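Local atomic coordinates of BfpC (Escherichia coli, PDB entry 3VHJ), a protein that is an essential type IV pilus biogenesis protein, probably membrane-anchored, with this N-terminal domain in the cytoplasm. Residues Val18-Gly23 with Gln57-Asp62; Ile78-Ser83 with Ile99-Asp104; Asp118-Phe123 with Ser140-Gly145. The protein carries 1 engineered substitution. All blocks are in the same frame, centred on the assembly; numbering follows the deposited sequence.

Contact 1: Val18-Gly23 with Gln57-Asp62; sequences VNLLWG and QFAVGD
Strand 21-23 pairs antiparallel with strand 55-60 at the margin of a four-stranded antiparallel sheet, in which 21-23 is an outermost strand. Leu21 with Val60 and Gly23 with Phe58 are hydrogen-bonded pairs, each closed by two backbone bonds. The straightest runs from Leu21 N to Val60 O (3.0 Å, 176° at the hydrogen), in the carbonyl plane, whereas Val60 N meets Leu21 O from above its plane. Packing is close at Trp22 and Ala59, the non-hydrogen-bonded pair whose CA atoms lie nearest each other. Trp22 CG is anti to its carbonyl carbon (chi1 -66°), and the indole lies flat over the methyl: Ala59 CB stands 3.4 Å from the centroid of the six-membered ring, almost on its normal, a CH-pi contact. Leu20 closes beside it, CD1 3.9 Å from Ala59 CB and CD2 against Gly61 CA. Trp22 NE1 is hydrogen-bonded to Asp110 OD2 of strand 107-113, which ties the indole to the neighbouring sheet. Leu21 and Val60, on the other face, meet more loosely, Leu21 CB 4.3 Å from Val60 CB. Although helix 31-42 touches both side chains, Leu21 remains exposed. Farther along, the Phe58 ring folds closely over the Gly23 backbone, with CG in the crowded position between N and C (chi1 50°). Gly23 O, already bonded by Phe58 N, sits 3.2 Å above the centre of that ring.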
ATOM      1  N   VAL A  18      -5.697  -3.209   1.810  1.00 15.72           N
ATOM      2  CA  VAL A  18      -4.547  -3.202   0.914  1.00 13.73           C
ATOM      3  C   VAL A  18      -5.045  -3.061  -0.526  1.00 14.84           C
ATOM      4  O   VAL A  18      -6.246  -3.139  -0.785  1.00 15.26           O
ATOM      5  CB  VAL A  18      -3.704  -4.513   1.043  1.00 14.36           C
ATOM      6  CG1 VAL A  18      -3.112  -4.613   2.442  1.00 13.08           C
ATOM      7  CG2 VAL A  18      -4.573  -5.732   0.759  1.00 15.12           C
ATOM      8  N   ASN A  19      -4.119  -2.853  -1.456  1.00 15.23           N
ATOM      9  CA  ASN A  19      -4.459  -2.690  -2.867  1.00 16.52           C
ATOM     10  C   ASN A  19      -5.304  -1.444  -3.099  1.00 16.29           C
ATOM     11  O   ASN A  19      -6.260  -1.460  -3.874  1.00 15.91           O
ATOM     12  CB  ASN A  19      -5.214  -3.911  -3.397  1.00 18.20           C
ATOM     13  CG  ASN A  19      -5.179  -3.997  -4.909  1.00 21.81           C
ATOM     14  OD1 ASN A  19      -4.162  -4.353  -5.495  1.00 24.35           O
ATOM     15  ND2 ASN A  19      -6.291  -3.657  -5.550  1.00 29.12           N
ATOM     16  N   LEU A  20      -4.957  -0.363  -2.415  1.00 15.86           N
ATOM     17  CA  LEU A  20      -5.667   0.898  -2.580  1.00 16.47           C
ATOM     18  C   LEU A  20      -5.002   1.674  -3.711  1.00 16.28           C
ATOM     19  O   LEU A  20      -3.874   1.376  -4.094  1.00 17.03           O
ATOM     20  CB  LEU A  20      -5.586   1.721  -1.294  1.00 17.23           C
ATOM     21  CG  LEU A  20      -6.280   1.126  -0.068  1.00 19.32           C
ATOM     22  CD1 LEU A  20      -5.599   1.621   1.184  1.00 23.36           C
ATOM     23  CD2 LEU A  20      -7.748   1.509  -0.075  1.00 20.46           C
ATOM     24  N   LEU A  21      -5.709   2.653  -4.259  1.00 14.96           N
ATOM     25  CA  LEU A  21      -5.150   3.486  -5.316  1.00 16.44           C
ATOM     26  C   LEU A  21      -4.576   4.706  -4.616  1.00 17.43           C
ATOM     27  O   LEU A  21      -5.325   5.516  -4.082  1.00 17.64           O
ATOM     28  CB  LEU A  21      -6.239   3.932  -6.290  1.00 18.71           C
ATOM     29  CG  LEU A  21      -5.810   4.882  -7.417  1.00 20.07           C
ATOM     30  CD1 LEU A  21      -4.771   4.205  -8.300  1.00 24.65           C
ATOM     31  CD2 LEU A  21      -7.030   5.267  -8.241  1.00 23.31           C
ATOM     32  N   TRP A  22      -3.253   4.834  -4.621  1.00 17.91           N
ATOM     33  CA  TRP A  22      -2.595   5.948  -3.962  1.00 18.28           C
ATOM     34  C   TRP A  22      -2.190   7.048  -4.919  1.00 19.99           C
ATOM     35  O   TRP A  22      -1.796   6.791  -6.053  1.00 21.29           O
ATOM     36  CB  TRP A  22      -1.348   5.471  -3.213  1.00 16.54           C
ATOM     37  CG  TRP A  22      -1.643   4.563  -2.061  1.00 16.64           C
ATOM     38  CD1 TRP A  22      -1.852   3.213  -2.107  1.00 16.32           C
ATOM     39  CD2 TRP A  22      -1.785   4.945  -0.694  1.00 17.14           C
ATOM     40  NE1 TRP A  22      -2.113   2.730  -0.849  1.00 13.86           N
ATOM     41  CE2 TRP A  22      -2.077   3.775   0.040  1.00 16.72           C
ATOM     42  CE3 TRP A  22      -1.691   6.168  -0.013  1.00 16.59           C
ATOM     43  CZ2 TRP A  22      -2.280   3.789   1.423  1.00 15.31           C
ATOM     44  CZ3 TRP A  22      -1.894   6.184   1.359  1.00 17.07           C
ATOM     45  CH2 TRP A  22      -2.185   5.000   2.065  1.00 18.51           C
ATOM     46  N   GLY A  23      -2.268   8.280  -4.434  1.00 20.39           N
ATOM     47  CA  GLY A  23      -1.891   9.410  -5.252  1.00 21.80           C
ATOM     48  C   GLY A  23      -1.590  10.634  -4.413  1.00 20.74           C
ATOM     49  O   GLY A  23      -1.856  10.675  -3.211  1.00 19.40           O
ATOM     50  N   GLN A  57      -0.633  12.784   0.833  1.00 20.17           N
ATOM     51  CA  GLN A  57      -1.048  11.866  -0.209  1.00 19.01           C
ATOM     52  C   GLN A  57      -2.361  11.234   0.234  1.00 17.07           C
ATOM     53  O   GLN A  57      -2.793  11.394   1.378  1.00 16.04           O
ATOM     54  CB  GLN A  57       0.023  10.798  -0.450  1.00 19.00           C
ATOM     55  CG  GLN A  57       0.231   9.824   0.695  1.00 19.69           C
ATOM     56  CD  GLN A  57       1.453   8.950   0.484  1.00 17.78           C
ATOM     57  OE1 GLN A  57       1.589   8.295  -0.546  1.00 17.64           O
ATOM     58  NE2 GLN A  57       2.350   8.941   1.463  1.00 19.73           N
ATOM     59  N   PHE A  58      -3.000  10.514  -0.672  1.00 16.80           N
ATOM     60  CA  PHE A  58      -4.279   9.913  -0.348  1.00 17.63           C
ATOM     61  C   PHE A  58      -4.445   8.531  -0.954  1.00 16.75           C
ATOM     62  O   PHE A  58      -3.747   8.158  -1.895  1.00 16.70           O
ATOM     63  CB  PHE A  58      -5.387  10.828  -0.855  1.00 17.65           C
ATOM     64  CG  PHE A  58      -5.202  11.241  -2.285  1.00 18.95           C
ATOM     65  CD1 PHE A  58      -5.564  10.388  -3.323  1.00 20.04           C
ATOM     66  CD2 PHE A  58      -4.614  12.466  -2.595  1.00 20.11           C
ATOM     67  CE1 PHE A  58      -5.342  10.751  -4.653  1.00 21.37           C
ATOM     68  CE2 PHE A  58      -4.386  12.839  -3.916  1.00 21.11           C
ATOM     69  CZ  PHE A  58      -4.751  11.979  -4.949  1.00 22.29           C
ATOM     70  N   ALA A  59      -5.379   7.777  -0.392  1.00 17.58           N
ATOM     71  CA  ALA A  59      -5.680   6.442  -0.876  1.00 17.72           C
ATOM     72  C   ALA A  59      -7.164   6.396  -1.219  1.00 16.75           C
ATOM     73  O   ALA A  59      -7.989   6.968  -0.510  1.00 16.70           O
ATOM     74  CB  ALA A  59      -5.357   5.408   0.199  1.00 16.07           C
ATOM     75  N   VAL A  60      -7.501   5.735  -2.319  1.00 16.91           N
ATOM     76  CA  VAL A  60      -8.898   5.595  -2.717  1.00 17.45           C
ATOM     77  C   VAL A  60      -9.223   4.105  -2.681  1.00 18.29           C
ATOM     78  O   VAL A  60      -8.512   3.299  -3.279  1.00 18.68           O
ATOM     79  CB  VAL A  60      -9.145   6.166  -4.134  1.00 16.12           C
ATOM     80  CG1 VAL A  60     -10.533   5.773  -4.630  1.00 15.23           C
ATOM     81  CG2 VAL A  60      -9.045   7.689  -4.089  1.00 16.44           C
ATOM     82  N   GLY A  61     -10.286   3.747  -1.963  1.00 18.26           N
ATOM     83  CA  GLY A  61     -10.667   2.350  -1.844  1.00 18.99           C
ATOM     84  C   GLY A  61     -11.594   1.833  -2.928  1.00 20.05           C
ATOM     85  O   GLY A  61     -12.205   2.604  -3.670  1.00 21.76           O
ATOM     86  N   ASP A  62     -11.688   0.512  -3.017  1.00 19.10           N
ATOM     87  CA  ASP A  62     -12.543  -0.143  -4.001  1.00 20.01           C
ATOM     88  C   ASP A  62     -13.444  -1.135  -3.281  1.00 19.22           C
ATOM     89  O   ASP A  62     -12.997  -2.208  -2.885  1.00 19.09           O
ATOM     90  CB  ASP A  62     -11.701  -0.895  -5.028  1.00 20.97           C
ATOM     91  CG  ASP A  62     -12.550  -1.583  -6.089  1.00 23.15           C
ATOM     92  OD1 ASP A  62     -13.798  -1.544  -5.987  1.00 21.87           O
ATOM     93  OD2 ASP A  62     -11.964  -2.163  -7.022  1.00 23.39           O
TER

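Contact 2: Ile78-Ser83 with Ile99-Asp104; sequences IDFDGS and IGVDKD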
ATOM      1  N   ILE A  78       2.522   1.492   8.207  1.00 21.31           N
ATOM      2  CA  ILE A  78       3.939   1.153   8.157  1.00 20.79           C
ATOM      3  C   ILE A  78       4.739   2.423   8.380  1.00 21.68           C
ATOM      4  O   ILE A  78       4.624   3.390   7.624  1.00 21.04           O
ATOM      5  CB  ILE A  78       4.328   0.519   6.802  1.00 20.99           C
ATOM      6  CG1 ILE A  78       3.580  -0.806   6.625  1.00 20.23           C
ATOM      7  CG2 ILE A  78       5.841   0.272   6.751  1.00 21.38           C
ATOM      8  CD1 ILE A  78       3.904  -1.539   5.327  1.00 17.05           C
ATOM      9  N   ASP A  79       5.540   2.421   9.437  1.00 20.14           N
ATOM     10  CA  ASP A  79       6.338   3.584   9.784  1.00 20.34           C
ATOM     11  C   ASP A  79       7.288   3.977   8.670  1.00 19.53           C
ATOM     12  O   ASP A  79       7.788   3.128   7.931  1.00 19.39           O
ATOM     13  CB  ASP A  79       7.131   3.307  11.069  1.00 20.56           C
ATOM     14  CG  ASP A  79       7.654   4.578  11.726  1.00 22.84           C
ATOM     15  OD1 ASP A  79       7.243   5.689  11.322  1.00 20.21           O
ATOM     16  OD2 ASP A  79       8.471   4.460  12.664  1.00 25.30           O
ATOM     17  N   PHE A  80       7.504   5.280   8.534  1.00 18.13           N
ATOM     18  CA  PHE A  80       8.439   5.796   7.548  1.00 18.66           C
ATOM     19  C   PHE A  80       9.513   6.518   8.355  1.00 19.66           C
ATOM     20  O   PHE A  80       9.198   7.414   9.132  1.00 19.03           O
ATOM     21  CB  PHE A  80       7.772   6.792   6.601  1.00 17.61           C
ATOM     22  CG  PHE A  80       8.723   7.385   5.607  1.00 19.95           C
ATOM     23  CD1 PHE A  80       9.325   6.582   4.638  1.00 19.00           C
ATOM     24  CD2 PHE A  80       9.073   8.729   5.673  1.00 18.71           C
ATOM     25  CE1 PHE A  80      10.265   7.111   3.756  1.00 20.04           C
ATOM     26  CE2 PHE A  80      10.013   9.264   4.794  1.00 16.80           C
ATOM     27  CZ  PHE A  80      10.610   8.451   3.837  1.00 17.50           C
ATOM     28  N   ASP A  81      10.772   6.128   8.181  1.00 21.05           N
ATOM     29  CA  ASP A  81      11.858   6.751   8.935  1.00 21.90           C
ATOM     30  C   ASP A  81      12.836   7.527   8.072  1.00 22.61           C
ATOM     31  O   ASP A  81      13.930   7.875   8.523  1.00 23.18           O
ATOM     32  CB  ASP A  81      12.614   5.686   9.732  1.00 23.01           C
ATOM     33  CG  ASP A  81      13.396   4.731   8.845  1.00 26.01           C
ATOM     34  OD1 ASP A  81      13.753   3.640   9.334  1.00 28.30           O
ATOM     35  OD2 ASP A  81      13.665   5.062   7.670  1.00 25.47           O
ATOM     36  N   GLY A  82      12.452   7.798   6.829  1.00 22.27           N
ATOM     37  CA  GLY A  82      13.332   8.532   5.941  1.00 21.49           C
ATOM     38  C   GLY A  82      13.973   7.639   4.894  1.00 22.24           C
ATOM     39  O   GLY A  82      14.541   8.126   3.916  1.00 22.33           O
ATOM     40  N   SER A  83      13.891   6.329   5.093  1.00 22.02           N
ATOM     41  CA  SER A  83      14.463   5.402   4.129  1.00 20.89           C
ATOM     42  C   SER A  83      13.360   4.743   3.303  1.00 20.73           C
ATOM     43  O   SER A  83      12.318   4.358   3.833  1.00 19.75           O
ATOM     44  CB  SER A  83      15.312   4.342   4.848  1.00 21.45           C
ATOM     45  OG  SER A  83      14.536   3.581   5.753  1.00 27.74           O
ATOM     46  N   ILE A  99       4.587  -4.102  -1.964  1.00 17.82           N
ATOM     47  CA  ILE A  99       4.526  -2.702  -1.579  1.00 18.39           C
ATOM     48  C   ILE A  99       5.807  -1.947  -1.895  1.00 17.28           C
ATOM     49  O   ILE A  99       6.845  -2.546  -2.135  1.00 17.19           O
ATOM     50  CB  ILE A  99       4.218  -2.572  -0.073  1.00 18.40           C
ATOM     51  CG1 ILE A  99       5.386  -3.090   0.756  1.00 21.05           C
ATOM     52  CG2 ILE A  99       2.974  -3.388   0.272  1.00 21.51           C
ATOM     53  CD1 ILE A  99       5.164  -2.981   2.250  1.00 22.11           C
ATOM     54  N   GLY A 100       5.717  -0.621  -1.891  1.00 16.57           N
ATOM     55  CA  GLY A 100       6.875   0.206  -2.180  1.00 16.58           C
ATOM     56  C   GLY A 100       6.631   1.646  -1.772  1.00 16.78           C
ATOM     57  O   GLY A 100       5.609   2.229  -2.132  1.00 16.90           O
ATOM     58  N   VAL A 101       7.565   2.212  -1.010  1.00 18.84           N
ATOM     59  CA  VAL A 101       7.467   3.594  -0.539  1.00 17.32           C
ATOM     60  C   VAL A 101       8.777   4.291  -0.909  1.00 18.89           C
ATOM     61  O   VAL A 101       9.864   3.759  -0.658  1.00 17.45           O
ATOM     62  CB  VAL A 101       7.249   3.629   0.991  1.00 19.63           C
ATOM     63  CG1 VAL A 101       7.248   5.059   1.495  1.00 18.11           C
ATOM     64  CG2 VAL A 101       5.932   2.949   1.336  1.00 18.58           C
ATOM     65  N   ASP A 102       8.675   5.474  -1.512  1.00 18.39           N
ATOM     66  CA  ASP A 102       9.869   6.183  -1.951  1.00 19.45           C
ATOM     67  C   ASP A 102      10.571   6.983  -0.872  1.00 20.44           C
ATOM     68  O   ASP A 102      10.123   7.036   0.271  1.00 17.85           O
ATOM     69  CB  ASP A 102       9.552   7.070  -3.168  1.00 21.30           C
ATOM     70  CG  ASP A 102       8.726   8.295  -2.821  1.00 23.98           C
ATOM     71  OD1 ASP A 102       8.165   8.905  -3.756  1.00 25.81           O
ATOM     72  OD2 ASP A 102       8.643   8.664  -1.633  1.00 27.92           O
ATOM     73  N   LYS A 103      11.687   7.597  -1.251  1.00 21.30           N
ATOM     74  CA  LYS A 103      12.501   8.381  -0.333  1.00 23.82           C
ATOM     75  C   LYS A 103      11.740   9.523   0.338  1.00 24.77           C
ATOM     76  O   LYS A 103      12.149  10.007   1.392  1.00 23.49           O
ATOM     77  CB  LYS A 103      13.719   8.932  -1.084  1.00 26.29           C
ATOM     78  CG  LYS A 103      14.820   9.481  -0.188  1.00 27.88           C
ATOM     79  CD  LYS A 103      15.395   8.399   0.713  1.00 29.85           C
ATOM     80  CE  LYS A 103      16.557   8.929   1.532  1.00 29.13           C
ATOM     81  NZ  LYS A 103      17.157   7.865   2.384  1.00 31.13           N
ATOM     82  N   ASP A 104      10.637   9.952  -0.269  1.00 24.24           N
ATOM     83  CA  ASP A 104       9.837  11.040   0.291  1.00 24.77           C
ATOM     84  C   ASP A 104       8.648  10.520   1.093  1.00 23.42           C
ATOM     85  O   ASP A 104       7.821  11.298   1.569  1.00 22.23           O
ATOM     86  CB  ASP A 104       9.326  11.965  -0.818  1.00 28.78           C
ATOM     87  CG  ASP A 104      10.442  12.720  -1.511  1.00 32.74           C
ATOM     88  OD1 ASP A 104      11.294  13.295  -0.803  1.00 35.28           O
ATOM     89  OD2 ASP A 104      10.460  12.749  -2.762  1.00 37.09           O
TER
HETATM   90  O   HOH W   1      13.983  10.814   3.232  1.00 31.86           O
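An Asx turn shapes the loop 78-83, and a second one follows the end of strand 96-101. In the first, Asp81 OD2 accepts from both Ser83 N and Ser83 OG, the hydroxyl meeting OD2 on its syn lone pair at 2.6 Å. In the second, Asp102 OD2 takes Asp104 N from above the carboxylate plane. Phe80 fits between the two turns. Its CG is anti to the backbone N (chi1 178°), so the ring folds beneath its own loop, with Gly82 N 3.4 Å above the ring plane over its centre. At the ring edge Phe80 CZ meets Lys103 O at 3.3 Å, while the Phe80 and Val101 side chains cross obliquely, CD1 nearest CG1. Strand 96-101 belongs to a mixed four-stranded sheet next to strand 85-90, and there Ile78 and Ile99 join tip to tip, CD1 to CD1 at 3.6 Å, beside Phe85. Toward solvent the link becomes polar, and Gly82 O accepts from two donors. The Lys103 chain bends at chi2 (62°) and brings NZ back to Gly82 O, 3.0 Å away and out of the carbonyl plane; NZ also forms a salt bridge with Asp134. The second donor is a water, 2.8 Å from Gly82 O, which also donates to Lys103 O at 2.7 Å.

Contact 3: Asp118-Phe123 with Ser140-Gly145; sequences DAKKFF and SDVGVG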
ATOM      1  N   ASP A 118       1.768 -14.514  -9.547  1.00 27.99           N
ATOM      2  CA  ASP A 118       1.389 -13.203 -10.069  1.00 27.61           C
ATOM      3  C   ASP A 118       2.072 -12.092  -9.269  1.00 26.25           C
ATOM      4  O   ASP A 118       2.492 -11.082  -9.829  1.00 25.98           O
ATOM      5  CB  ASP A 118      -0.129 -13.025  -9.994  1.00 28.75           C
ATOM      6  CG  ASP A 118      -0.871 -13.991 -10.892  1.00 33.64           C
ATOM      7  OD1 ASP A 118      -2.116 -14.041 -10.814  1.00 34.41           O
ATOM      8  OD2 ASP A 118      -0.207 -14.697 -11.679  1.00 33.96           O
ATOM      9  N   ALA A 119       2.162 -12.287  -7.957  1.00 26.41           N
ATOM     10  CA  ALA A 119       2.788 -11.317  -7.064  1.00 24.86           C
ATOM     11  C   ALA A 119       4.284 -11.239  -7.346  1.00 25.91           C
ATOM     12  O   ALA A 119       4.857 -10.153  -7.423  1.00 23.53           O
ATOM     13  CB  ALA A 119       2.548 -11.716  -5.615  1.00 23.68           C
ATOM     14  N   LYS A 120       4.913 -12.401  -7.496  1.00 25.74           N
ATOM     15  CA  LYS A 120       6.339 -12.460  -7.785  1.00 27.08           C
ATOM     16  C   LYS A 120       6.611 -11.778  -9.127  1.00 25.63           C
ATOM     17  O   LYS A 120       7.545 -10.985  -9.255  1.00 25.44           O
ATOM     18  CB  LYS A 120       6.808 -13.924  -7.824  1.00 29.42           C
ATOM     19  CG  LYS A 120       8.326 -14.101  -7.852  1.00 35.84           C
ATOM     20  CD  LYS A 120       8.728 -15.576  -7.811  1.00 38.86           C
ATOM     21  CE  LYS A 120      10.248 -15.735  -7.884  1.00 43.72           C
ATOM     22  NZ  LYS A 120      10.693 -17.158  -7.773  1.00 44.51           N
ATOM     23  N   LYS A 121       5.780 -12.073 -10.121  1.00 25.53           N
ATOM     24  CA  LYS A 121       5.939 -11.485 -11.446  1.00 26.64           C
ATOM     25  C   LYS A 121       5.790  -9.960 -11.429  1.00 26.64           C
ATOM     26  O   LYS A 121       6.536  -9.251 -12.108  1.00 25.30           O
ATOM     27  CB  LYS A 121       4.926 -12.099 -12.422  1.00 29.16           C
ATOM     28  CG  LYS A 121       5.001 -11.545 -13.842  1.00 33.51           C
ATOM     29  CD  LYS A 121       4.035 -12.268 -14.775  1.00 37.10           C
ATOM     30  CE  LYS A 121       4.061 -11.672 -16.174  1.00 39.69           C
ATOM     31  NZ  LYS A 121       5.439 -11.634 -16.747  1.00 40.72           N
ATOM     32  N   PHE A 122       4.831  -9.455 -10.658  1.00 24.67           N
ATOM     33  CA  PHE A 122       4.620  -8.010 -10.577  1.00 23.46           C
ATOM     34  C   PHE A 122       5.828  -7.363  -9.907  1.00 22.35           C
ATOM     35  O   PHE A 122       6.324  -6.326 -10.346  1.00 22.27           O
ATOM     36  CB  PHE A 122       3.365  -7.695  -9.765  1.00 22.42           C
ATOM     37  CG  PHE A 122       3.026  -6.236  -9.731  1.00 22.75           C
ATOM     38  CD1 PHE A 122       2.356  -5.640 -10.794  1.00 23.04           C
ATOM     39  CD2 PHE A 122       3.406  -5.448  -8.651  1.00 22.47           C
ATOM     40  CE1 PHE A 122       2.070  -4.272 -10.783  1.00 23.97           C
ATOM     41  CE2 PHE A 122       3.126  -4.080  -8.628  1.00 25.30           C
ATOM     42  CZ  PHE A 122       2.456  -3.492  -9.698  1.00 25.40           C
ATOM     43  N   PHE A 123       6.287  -7.998  -8.835  1.00 21.42           N
ATOM     44  CA  PHE A 123       7.430  -7.540  -8.064  1.00 22.05           C
ATOM     45  C   PHE A 123       8.664  -7.366  -8.947  1.00 23.70           C
ATOM     46  O   PHE A 123       9.297  -6.306  -8.954  1.00 21.84           O
ATOM     47  CB  PHE A 123       7.710  -8.562  -6.962  1.00 21.62           C
ATOM     48  CG  PHE A 123       8.896  -8.238  -6.103  1.00 22.69           C
ATOM     49  CD1 PHE A 123       8.901  -7.104  -5.291  1.00 23.45           C
ATOM     50  CD2 PHE A 123       9.988  -9.099  -6.059  1.00 22.79           C
ATOM     51  CE1 PHE A 123       9.971  -6.838  -4.448  1.00 21.75           C
ATOM     52  CE2 PHE A 123      11.067  -8.842  -5.217  1.00 23.01           C
ATOM     53  CZ  PHE A 123      11.057  -7.709  -4.407  1.00 24.43           C
ATOM     54  N   SER A 140      12.778 -16.043   1.151  1.00 34.78           N
ATOM     55  CA  SER A 140      14.061 -16.669   0.851  1.00 37.45           C
ATOM     56  C   SER A 140      14.087 -17.340  -0.518  1.00 38.10           C
ATOM     57  O   SER A 140      15.088 -17.264  -1.234  1.00 39.20           O
ATOM     58  CB  SER A 140      14.407 -17.691   1.933  1.00 39.05           C
ATOM     59  OG  SER A 140      14.490 -17.069   3.202  1.00 42.33           O
ATOM     60  N   ASP A 141      12.992 -17.995  -0.888  1.00 38.32           N
ATOM     61  CA  ASP A 141      12.931 -18.671  -2.179  1.00 39.44           C
ATOM     62  C   ASP A 141      12.842 -17.689  -3.342  1.00 38.79           C
ATOM     63  O   ASP A 141      12.806 -18.101  -4.504  1.00 39.33           O
ATOM     64  CB  ASP A 141      11.748 -19.647  -2.219  1.00 43.28           C
ATOM     65  CG  ASP A 141      10.406 -18.948  -2.151  1.00 45.77           C
ATOM     66  OD1 ASP A 141      10.081 -18.190  -3.087  1.00 48.31           O
ATOM     67  OD2 ASP A 141       9.675 -19.160  -1.162  1.00 49.77           O
ATOM     68  N   VAL A 142      12.801 -16.394  -3.030  1.00 36.34           N
ATOM     69  CA  VAL A 142      12.740 -15.360  -4.059  1.00 35.28           C
ATOM     70  C   VAL A 142      14.135 -14.761  -4.221  1.00 34.33           C
ATOM     71  O   VAL A 142      14.556 -14.435  -5.329  1.00 33.46           O
ATOM     72  CB  VAL A 142      11.734 -14.249  -3.692  1.00 34.56           C
ATOM     73  CG1 VAL A 142      11.727 -13.173  -4.767  1.00 35.31           C
ATOM     74  CG2 VAL A 142      10.347 -14.845  -3.551  1.00 34.37           C
ATOM     75  N   GLY A 143      14.838 -14.613  -3.101  1.00 34.63           N
ATOM     76  CA  GLY A 143      16.199 -14.107  -3.127  1.00 34.29           C
ATOM     77  C   GLY A 143      16.507 -12.667  -3.502  1.00 34.55           C
ATOM     78  O   GLY A 143      17.638 -12.366  -3.890  1.00 35.32           O
ATOM     79  N   VAL A 144      15.531 -11.772  -3.401  1.00 32.26           N
ATOM     80  CA  VAL A 144      15.790 -10.371  -3.718  1.00 30.39           C
ATOM     81  C   VAL A 144      15.723  -9.580  -2.416  1.00 29.79           C
ATOM     82  O   VAL A 144      14.671  -9.497  -1.779  1.00 29.00           O
ATOM     83  CB  VAL A 144      14.756  -9.813  -4.718  1.00 30.12           C
ATOM     84  CG1 VAL A 144      15.102  -8.370  -5.066  1.00 29.83           C
ATOM     85  CG2 VAL A 144      14.737 -10.670  -5.975  1.00 30.08           C
ATOM     86  N   GLY A 145      16.847  -9.002  -2.013  1.00 28.51           N
ATOM     87  CA  GLY A 145      16.866  -8.254  -0.773  1.00 28.85           C
ATOM     88  C   GLY A 145      16.813  -9.223   0.396  1.00 29.50           C
ATOM     89  O   GLY A 145      17.179 -10.390   0.249  1.00 29.68           O
TER
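The loop segment 140-145 runs beside helix 116-127 and meets it mostly through side chains, with no hydrogen bond between the two segments. Asp141 is the first residue of 140-145 to approach the helix. Its carbonyl O lies 4.0 Å from Lys120 NZ, too far for a bond. The Lys120 chain is extended, with CG anti to the backbone N (chi1 -169°), which carries the ammonium out toward the Asp141 carbonyl. The Asp141 carboxylate forms its salt bridge with Lys116, one turn earlier on the helix; Asp141 OD1 is 4.8 Å from Lys120 NZ, close enough for a probable electrostatic attraction without contact. Val142 points at the helix and sets CG1 between two side chains, loosely against Lys120 CE (4.3 Å) and Phe123 CE2 (4.4 Å). Gly143, at positive phi, turns the chain so that Val144 also faces the helix. Val144 makes the closest contact: Phe123 CG is anti to its backbone N (chi1 178°), extending the ring tip to tip with the valine, and CE2 reaches Val144 CB at 3.8 Å. The valine stands at the ring edge, near its plane, with CG1 beside CE2 and CZ. Phe124 of the same helix also touches Val142 and Val144. Val142 also touches Leu88, so the loop flanks helix 116-127 along the sheet, on which Phe123 rests through Cys86 and Leu88 of strand 85-90 and Val98 of strand 96-101.

The three contacts come in series along the chain, each closing before the next opens, and no two touch. Contact 1 lies nearest the centre of the chain, in the antiparallel sheet that includes strands 21-23 and 55-60. Contacts 2 and 3, with centres about 19 Å apart, both border the mixed sheet with order 107-113, 96-101, 85-90, 135-137: one joins a loop to the end of strand 96-101, the other lies over the sheet at helix 116-127. Contact 1 is about 16 Å from contact 2 and 23 Å from contact 3, centre to centre. Strand 107-113 bridges the two sheets through Asp110 and Val107, joining them within one compact cytoplasmic domain.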